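Hypothetical conserved protein TTC0263 (Thermus thermophilus, PDB 2PL2) is of unknown function but belongs to the tetratricopeptide repeat proteins, all-helical solenoids that commonly serve as scaffolds for binding other proteins. Local coordinates at residues A[30-35]-A[40-45]; A[53-58]-A[83-88]. One frame throughout, in Å; residues are numbered along the deposited sequence.

Interaction 1 (A[30-35]-A[40-45]); sequences RALKEN and EALYWL
Leu32 and Ala31, in the last turn of helix 21-32, meet Ala41, Leu42 and Leu45 near the start of helix 39-51, where a short connection joins two consecutive helices of the tetratricopeptide repeat fold. Everything that crosses is aliphatic. Leu32 carries the contact with two branches. With CG anti to its own carbonyl carbon (chi1 -67°), its methyls fork over the facing helix: CD2 sits against Ala41 CB at 3.6 Å and reaches Leu42 CG at 4.1 Å, while CD1 goes on to Leu45. Leu32 and Leu45 lie nearly at right angles and meet methyl to methyl. Beside them Ala31 CB and Ala41 CB face each other at 4.0 Å. The backbones come closest at these two alanines, whose CA atoms are 6.3 Å apart, and such small side chains allow so near an approach. Leu45 also packs on Leu25 and Glu29 of helix 21-32, and both Leu42 and Leu45 reach Asn61 of helix 55-68.

Polar bonds secure the turn. Asn35 N bonds to Ala31 O at 3.2 Å, and Asn35 OD1 takes the N-H of Asp38, tying the turn to the residue just ahead of helix 39-51. Away from the leucines, Tyr43 CE2 lies 3.6 Å above the plane of the Trp44 ring, over its centre; Tyr16 meets Trp44 edge-to-face. The shortest apolar approach across the segments joins Leu32 CD1 to Leu45 CD2, at 3.4 Å.

Interaction 2 (A[53-58]-A[83-88]); sequences GLVNPA and YVALYR
Val55, which meets Ala85 and Leu86 across the contact, receives the N-H of Ala58 at its carbonyl: Ala58 N to Val55 O is 2.7 Å. This short bond runs from residue i to i-3, as in a 3-10 turn, while the i to i-4 bond of the same N-H to Leu54 O is weak and longer. This first turn of helix 55-68 lies against the last turn of helix 73-88, two successive helices of the tetratricopeptide repeat fold, and the start of one thus packs on the end of the next.

Ahead of this turn the preceding helix closes: Gly53, with a positive phi of 64°, is the C-prime residue of a Schellman motif that ends helix 39-51, its N bonded to Leu50 O and Leu54 N to Gln49 O. Leu54 then stands at the N-cap position and at the centre of an inverse gamma turn, in which Val55 N reaches Gly53 O through a weak bond of 3.1 Å. On the other side, Arg88 N bonds to Val84 O at 3.0 Å in the regular helical manner.

Across the contact the touching is wholly apolar. The two methyls of Val55 divide the work: CG1, anti to the backbone N (chi1 -175°), is directed at Leu86, while CG2 meets Ala85 CB more loosely, at 4.2 Å. Leu86 starts off to one side of the contact, but its branched end swings back to the valine, and it also packs on Tyr99 of helix 93-113. Arg88, a turn beyond Ala85, packs on Leu52 of the second subunit. Val55 CG1 lies beside the CG-CD2 bond of Leu86, 3.7 Å from CG and 3.6 Å from CD2.

In the fold
Interaction 1 is complete by residue 45, before interaction 2 begins at residue 53. Their centres are about 20 Å apart and their nearest atoms about 6 Å, without touching. Interaction 1 joins helix 21-32 to helix 39-51, and interaction 2 joins helix 55-68 to helix 73-88; the middle two helices follow one another in the chain and meet where Leu42 and Leu45 reach Asn61 and Ala58 packs on Gln49 and Leu50. The centre of interaction 1 lies about 19 Å from the centre of the chain, that of interaction 2 about 12 Å. This stepwise packing of successive helices is how a tetratricopeptide repeat solenoid is built, and near interaction 2 it also borders the second subunit.

Interaction 1 (A[30-35]-A[40-45])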
ATOM      1  N   ARG A  30       4.314  -1.271  21.951  1.00 38.21           N
ATOM      2  CA  ARG A  30       4.965  -1.680  23.192  1.00 39.16           C
ATOM      3  C   ARG A  30       5.983  -0.613  23.605  1.00 38.65           C
ATOM      4  O   ARG A  30       6.300  -0.464  24.782  1.00 38.64           O
ATOM      5  CB  ARG A  30       5.679  -3.018  22.999  1.00 41.38           C
ATOM      6  CG  ARG A  30       4.752  -4.225  22.944  1.00 46.95           C
ATOM      7  CD  ARG A  30       5.491  -5.475  22.469  1.00 50.58           C
ATOM      8  NE  ARG A  30       6.742  -5.672  23.200  1.00 53.53           N
ATOM      9  CZ  ARG A  30       7.648  -6.600  22.903  1.00 54.08           C
ATOM     10  NH1 ARG A  30       7.445  -7.431  21.882  1.00 52.99           N
ATOM     11  NH2 ARG A  30       8.764  -6.689  23.619  1.00 52.83           N
ATOM     12  N   ALA A  31       6.489   0.118  22.618  1.00 37.73           N
ATOM     13  CA  ALA A  31       7.472   1.169  22.839  1.00 36.26           C
ATOM     14  C   ALA A  31       6.794   2.322  23.547  1.00 35.59           C
ATOM     15  O   ALA A  31       7.393   2.995  24.385  1.00 34.32           O
ATOM     16  CB  ALA A  31       8.049   1.639  21.502  1.00 33.77           C
ATOM     17  N   LEU A  32       5.537   2.544  23.191  1.00 35.64           N
ATOM     18  CA  LEU A  32       4.749   3.603  23.788  1.00 36.42           C
ATOM     19  C   LEU A  32       4.246   3.236  25.184  1.00 38.65           C
ATOM     20  O   LEU A  32       4.225   4.076  26.076  1.00 39.19           O
ATOM     21  CB  LEU A  32       3.585   3.918  22.877  1.00 34.27           C
ATOM     22  CG  LEU A  32       4.054   4.532  21.568  1.00 34.02           C
ATOM     23  CD1 LEU A  32       2.920   4.492  20.571  1.00 34.77           C
ATOM     24  CD2 LEU A  32       4.542   5.961  21.815  1.00 31.29           C
ATOM     25  N   LYS A  33       3.847   1.982  25.384  1.00 40.48           N
ATOM     26  CA  LYS A  33       3.366   1.575  26.694  1.00 42.77           C
ATOM     27  C   LYS A  33       4.471   1.715  27.729  1.00 42.91           C
ATOM     28  O   LYS A  33       4.206   1.661  28.927  1.00 45.27           O
ATOM     29  CB  LYS A  33       2.849   0.133  26.674  1.00 44.24           C
ATOM     30  CG  LYS A  33       2.194  -0.290  27.985  1.00 48.48           C
ATOM     31  CD  LYS A  33       1.557  -1.680  27.914  1.00 52.78           C
ATOM     32  CE  LYS A  33       0.282  -1.711  27.053  1.00 55.16           C
ATOM     33  NZ  LYS A  33      -0.901  -1.061  27.697  1.00 56.57           N
ATOM     34  N   GLU A  34       5.708   1.897  27.273  1.00 42.01           N
ATOM     35  CA  GLU A  34       6.829   2.051  28.190  1.00 41.73           C
ATOM     36  C   GLU A  34       7.206   3.516  28.347  1.00 40.48           C
ATOM     37  O   GLU A  34       7.689   3.929  29.396  1.00 38.65           O
ATOM     38  CB  GLU A  34       8.055   1.273  27.701  1.00 42.91           C
ATOM     39  CG  GLU A  34       7.933  -0.255  27.733  1.00 46.34           C
ATOM     40  CD  GLU A  34       7.588  -0.823  29.110  1.00 47.46           C
ATOM     41  OE1 GLU A  34       8.229  -0.453  30.120  1.00 48.00           O
ATOM     42  OE2 GLU A  34       6.676  -1.668  29.172  1.00 47.87           O
ATOM     43  N   ASN A  35       6.976   4.289  27.293  1.00 40.23           N
ATOM     44  CA  ASN A  35       7.290   5.713  27.264  1.00 41.52           C
ATOM     45  C   ASN A  35       6.206   6.346  26.387  1.00 42.81           C
ATOM     46  O   ASN A  35       6.455   6.719  25.243  1.00 42.08           O
ATOM     47  CB  ASN A  35       8.666   5.915  26.630  1.00 41.22           C
ATOM     48  CG  ASN A  35       9.173   7.340  26.750  1.00 41.96           C
ATOM     49  OD1 ASN A  35       8.422   8.305  26.602  1.00 40.58           O
ATOM     50  ND2 ASN A  35      10.467   7.476  26.998  1.00 43.56           N
ATOM     51  N   GLU A  40       9.736   9.949  19.063  1.00 38.69           N
ATOM     52  CA  GLU A  40      10.351   9.018  18.130  1.00 37.92           C
ATOM     53  C   GLU A  40       9.484   7.773  17.925  1.00 35.22           C
ATOM     54  O   GLU A  40       9.297   7.338  16.791  1.00 34.90           O
ATOM     55  CB  GLU A  40      11.747   8.619  18.597  1.00 40.06           C
ATOM     56  CG  GLU A  40      12.407   7.606  17.667  1.00 43.47           C
ATOM     57  CD  GLU A  40      13.900   7.446  17.911  1.00 44.73           C
ATOM     58  OE1 GLU A  40      14.324   7.368  19.090  1.00 43.51           O
ATOM     59  OE2 GLU A  40      14.649   7.381  16.908  1.00 48.73           O
ATOM     60  N   ALA A  41       8.944   7.208  19.003  1.00 33.64           N
ATOM     61  CA  ALA A  41       8.077   6.042  18.861  1.00 32.25           C
ATOM     62  C   ALA A  41       6.803   6.438  18.105  1.00 31.61           C
ATOM     63  O   ALA A  41       6.383   5.718  17.189  1.00 31.96           O
ATOM     64  CB  ALA A  41       7.732   5.459  20.231  1.00 31.03           C
ATOM     65  N   LEU A  42       6.214   7.583  18.473  1.00 30.18           N
ATOM     66  CA  LEU A  42       4.990   8.101  17.840  1.00 29.46           C
ATOM     67  C   LEU A  42       5.221   8.366  16.366  1.00 28.92           C
ATOM     68  O   LEU A  42       4.329   8.204  15.533  1.00 26.60           O
ATOM     69  CB  LEU A  42       4.551   9.423  18.483  1.00 30.30           C
ATOM     70  CG  LEU A  42       3.815   9.493  19.818  1.00 34.55           C
ATOM     71  CD1 LEU A  42       3.645  10.963  20.222  1.00 34.39           C
ATOM     72  CD2 LEU A  42       2.456   8.819  19.697  1.00 34.18           C
ATOM     73  N   TYR A  43       6.423   8.835  16.062  1.00 29.52           N
ATOM     74  CA  TYR A  43       6.805   9.120  14.687  1.00 29.79           C
ATOM     75  C   TYR A  43       6.787   7.809  13.897  1.00 27.47           C
ATOM     76  O   TYR A  43       6.114   7.704  12.870  1.00 24.29           O
ATOM     77  CB  TYR A  43       8.214   9.728  14.635  1.00 30.53           C
ATOM     78  CG  TYR A  43       8.883   9.587  13.277  1.00 31.89           C
ATOM     79  CD1 TYR A  43       8.472  10.351  12.187  1.00 32.49           C
ATOM     80  CD2 TYR A  43       9.925   8.679  13.091  1.00 31.60           C
ATOM     81  CE1 TYR A  43       9.087  10.218  10.941  1.00 34.16           C
ATOM     82  CE2 TYR A  43      10.538   8.531  11.857  1.00 32.64           C
ATOM     83  CZ  TYR A  43      10.121   9.304  10.784  1.00 33.52           C
ATOM     84  OH  TYR A  43      10.744   9.152   9.561  1.00 32.15           O
ATOM     85  N   TRP A  44       7.529   6.818  14.386  1.00 26.81           N
ATOM     86  CA  TRP A  44       7.601   5.530  13.710  1.00 28.88           C
ATOM     87  C   TRP A  44       6.237   4.859  13.664  1.00 30.79           C
ATOM     88  O   TRP A  44       5.862   4.278  12.644  1.00 31.35           O
ATOM     89  CB  TRP A  44       8.619   4.626  14.390  1.00 28.19           C
ATOM     90  CG  TRP A  44      10.014   4.960  13.997  1.00 31.46           C
ATOM     91  CD1 TRP A  44      10.990   5.494  14.789  1.00 31.41           C
ATOM     92  CD2 TRP A  44      10.588   4.827  12.689  1.00 31.49           C
ATOM     93  NE1 TRP A  44      12.137   5.703  14.053  1.00 31.49           N
ATOM     94  CE2 TRP A  44      11.914   5.305  12.765  1.00 31.74           C
ATOM     95  CE3 TRP A  44      10.105   4.354  11.467  1.00 30.46           C
ATOM     96  CZ2 TRP A  44      12.763   5.322  11.654  1.00 31.73           C
ATOM     97  CZ3 TRP A  44      10.953   4.374  10.362  1.00 31.53           C
ATOM     98  CH2 TRP A  44      12.264   4.856  10.464  1.00 30.86           C
ATOM     99  N   LEU A  45       5.501   4.951  14.766  1.00 30.87           N
ATOM    100  CA  LEU A  45       4.165   4.386  14.845  1.00 31.27           C
ATOM    101  C   LEU A  45       3.323   4.981  13.726  1.00 31.22           C
ATOM    102  O   LEU A  45       2.676   4.262  12.969  1.00 31.85           O
ATOM    103  CB  LEU A  45       3.517   4.722  16.190  1.00 33.28           C
ATOM    104  CG  LEU A  45       2.032   4.360  16.282  1.00 34.87           C
ATOM    105  CD1 LEU A  45       1.875   2.851  16.342  1.00 34.29           C
ATOM    106  CD2 LEU A  45       1.415   5.012  17.512  1.00 34.67           C
TER

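Interaction 2 (A[53-58]-A[83-88])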
ATOM      1  N   GLY A  53      -2.351   1.769   5.830  1.00 33.93           N
ATOM      2  CA  GLY A  53      -3.585   2.445   5.460  1.00 34.08           C
ATOM      3  C   GLY A  53      -4.385   3.089   6.586  1.00 33.75           C
ATOM      4  O   GLY A  53      -5.536   3.479   6.376  1.00 33.69           O
ATOM      5  N   LEU A  54      -3.787   3.212   7.772  1.00 32.73           N
ATOM      6  CA  LEU A  54      -4.455   3.822   8.930  1.00 30.63           C
ATOM      7  C   LEU A  54      -4.253   5.357   8.971  1.00 30.50           C
ATOM      8  O   LEU A  54      -3.589   5.877   9.864  1.00 29.23           O
ATOM      9  CB  LEU A  54      -3.908   3.204  10.219  1.00 27.98           C
ATOM     10  CG  LEU A  54      -3.796   1.683  10.289  1.00 27.53           C
ATOM     11  CD1 LEU A  54      -3.397   1.280  11.700  1.00 25.58           C
ATOM     12  CD2 LEU A  54      -5.111   1.045   9.910  1.00 27.98           C
ATOM     13  N   VAL A  55      -4.844   6.067   8.016  1.00 30.84           N
ATOM     14  CA  VAL A  55      -4.709   7.518   7.906  1.00 34.38           C
ATOM     15  C   VAL A  55      -4.991   8.368   9.159  1.00 35.62           C
ATOM     16  O   VAL A  55      -4.066   8.888   9.792  1.00 33.06           O
ATOM     17  CB  VAL A  55      -5.596   8.060   6.754  1.00 35.30           C
ATOM     18  CG1 VAL A  55      -5.362   9.558   6.576  1.00 35.79           C
ATOM     19  CG2 VAL A  55      -5.293   7.317   5.459  1.00 35.11           C
ATOM     20  N   ASN A  56      -6.267   8.513   9.504  1.00 36.38           N
ATOM     21  CA  ASN A  56      -6.655   9.327  10.647  1.00 38.07           C
ATOM     22  C   ASN A  56      -5.746   9.191  11.865  1.00 37.62           C
ATOM     23  O   ASN A  56      -5.285  10.189  12.416  1.00 37.67           O
ATOM     24  CB  ASN A  56      -8.110   9.037  11.013  1.00 39.93           C
ATOM     25  CG  ASN A  56      -9.059   9.325   9.861  1.00 42.90           C
ATOM     26  OD1 ASN A  56      -9.049  10.421   9.292  1.00 44.15           O
ATOM     27  ND2 ASN A  56      -9.879   8.342   9.511  1.00 44.67           N
ATOM     28  N   PRO A  57      -5.471   7.958  12.303  1.00 37.44           N
ATOM     29  CA  PRO A  57      -4.600   7.758  13.467  1.00 37.15           C
ATOM     30  C   PRO A  57      -3.192   8.354  13.298  1.00 37.14           C
ATOM     31  O   PRO A  57      -2.562   8.782  14.274  1.00 35.79           O
ATOM     32  CB  PRO A  57      -4.574   6.238  13.609  1.00 37.03           C
ATOM     33  CG  PRO A  57      -5.951   5.847  13.167  1.00 37.79           C
ATOM     34  CD  PRO A  57      -6.139   6.697  11.926  1.00 38.68           C
ATOM     35  N   ALA A  58      -2.708   8.369  12.056  1.00 36.28           N
ATOM     36  CA  ALA A  58      -1.384   8.895  11.747  1.00 35.68           C
ATOM     37  C   ALA A  58      -1.430  10.405  11.641  1.00 35.29           C
ATOM     38  O   ALA A  58      -0.448  11.085  11.936  1.00 34.88           O
ATOM     39  CB  ALA A  58      -0.870   8.298  10.447  1.00 35.51           C
ATOM     40  N   TYR A  83      -1.568  14.030   4.796  1.00 35.35           N
ATOM     41  CA  TYR A  83      -2.432  14.873   3.968  1.00 37.66           C
ATOM     42  C   TYR A  83      -2.474  14.391   2.520  1.00 39.51           C
ATOM     43  O   TYR A  83      -3.501  14.517   1.844  1.00 41.31           O
ATOM     44  CB  TYR A  83      -1.983  16.339   4.001  1.00 37.33           C
ATOM     45  CG  TYR A  83      -2.361  17.044   5.279  1.00 38.85           C
ATOM     46  CD1 TYR A  83      -3.698  17.124   5.686  1.00 37.47           C
ATOM     47  CD2 TYR A  83      -1.384  17.594   6.108  1.00 37.09           C
ATOM     48  CE1 TYR A  83      -4.044  17.720   6.889  1.00 37.68           C
ATOM     49  CE2 TYR A  83      -1.722  18.191   7.312  1.00 37.34           C
ATOM     50  CZ  TYR A  83      -3.051  18.254   7.698  1.00 37.76           C
ATOM     51  OH  TYR A  83      -3.384  18.829   8.901  1.00 37.82           O
ATOM     52  N   VAL A  84      -1.354  13.858   2.039  1.00 40.82           N
ATOM     53  CA  VAL A  84      -1.285  13.341   0.674  1.00 40.50           C
ATOM     54  C   VAL A  84      -2.183  12.108   0.537  1.00 40.25           C
ATOM     55  O   VAL A  84      -2.889  11.956  -0.454  1.00 40.06           O
ATOM     56  CB  VAL A  84       0.170  12.959   0.277  1.00 40.61           C
ATOM     57  CG1 VAL A  84       0.168  12.228  -1.052  1.00 39.18           C
ATOM     58  CG2 VAL A  84       1.042  14.215   0.191  1.00 38.38           C
ATOM     59  N   ALA A  85      -2.153  11.231   1.532  1.00 39.26           N
ATOM     60  CA  ALA A  85      -2.977  10.037   1.486  1.00 40.62           C
ATOM     61  C   ALA A  85      -4.425  10.486   1.367  1.00 42.21           C
ATOM     62  O   ALA A  85      -5.180   9.974   0.540  1.00 42.55           O
ATOM     63  CB  ALA A  85      -2.775   9.206   2.753  1.00 39.91           C
ATOM     64  N   LEU A  86      -4.797  11.454   2.199  1.00 43.68           N
ATOM     65  CA  LEU A  86      -6.144  12.019   2.209  1.00 43.15           C
ATOM     66  C   LEU A  86      -6.479  12.659   0.858  1.00 45.39           C
ATOM     67  O   LEU A  86      -7.647  12.747   0.483  1.00 45.07           O
ATOM     68  CB  LEU A  86      -6.258  13.073   3.305  1.00 41.12           C
ATOM     69  CG  LEU A  86      -6.233  12.621   4.764  1.00 41.17           C
ATOM     70  CD1 LEU A  86      -5.975  13.818   5.675  1.00 38.57           C
ATOM     71  CD2 LEU A  86      -7.556  11.961   5.099  1.00 39.99           C
ATOM     72  N   TYR A  87      -5.454  13.117   0.142  1.00 47.87           N
ATOM     73  CA  TYR A  87      -5.638  13.737  -1.170  1.00 51.69           C
ATOM     74  C   TYR A  87      -5.982  12.716  -2.245  1.00 52.87           C
ATOM     75  O   TYR A  87      -6.789  12.989  -3.129  1.00 52.07           O
ATOM     76  CB  TYR A  87      -4.377  14.477  -1.614  1.00 54.55           C
ATOM     77  CG  TYR A  87      -4.310  14.639  -3.122  1.00 57.97           C
ATOM     78  CD1 TYR A  87      -5.160  15.522  -3.782  1.00 58.43           C
ATOM     79  CD2 TYR A  87      -3.446  13.850  -3.895  1.00 58.21           C
ATOM     80  CE1 TYR A  87      -5.155  15.620  -5.172  1.00 59.36           C
ATOM     81  CE2 TYR A  87      -3.434  13.938  -5.279  1.00 57.74           C
ATOM     82  CZ  TYR A  87      -4.295  14.822  -5.913  1.00 59.87           C
ATOM     83  OH  TYR A  87      -4.310  14.923  -7.288  1.00 61.43           O
ATOM     84  N   ARG A  88      -5.333  11.557  -2.191  1.00 54.82           N
ATOM     85  CA  ARG A  88      -5.589  10.510  -3.165  1.00 56.76           C
ATOM     86  C   ARG A  88      -7.003  10.017  -2.919  1.00 58.41           C
ATOM     87  O   ARG A  88      -7.766   9.773  -3.857  1.00 59.33           O
ATOM     88  CB  ARG A  88      -4.591   9.361  -2.989  1.00 56.60           C
ATOM     89  CG  ARG A  88      -3.137   9.759  -3.202  1.00 56.19           C
ATOM     90  CD  ARG A  88      -2.190   8.569  -3.057  1.00 57.44           C
ATOM     91  NE  ARG A  88      -0.792   8.938  -3.286  1.00 57.54           N
ATOM     92  CZ  ARG A  88      -0.314   9.400  -4.440  1.00 57.46           C
ATOM     93  NH1 ARG A  88      -1.120   9.554  -5.484  1.00 56.23           N
ATOM     94  NH2 ARG A  88       0.973   9.709  -4.548  1.00 55.83           N
TER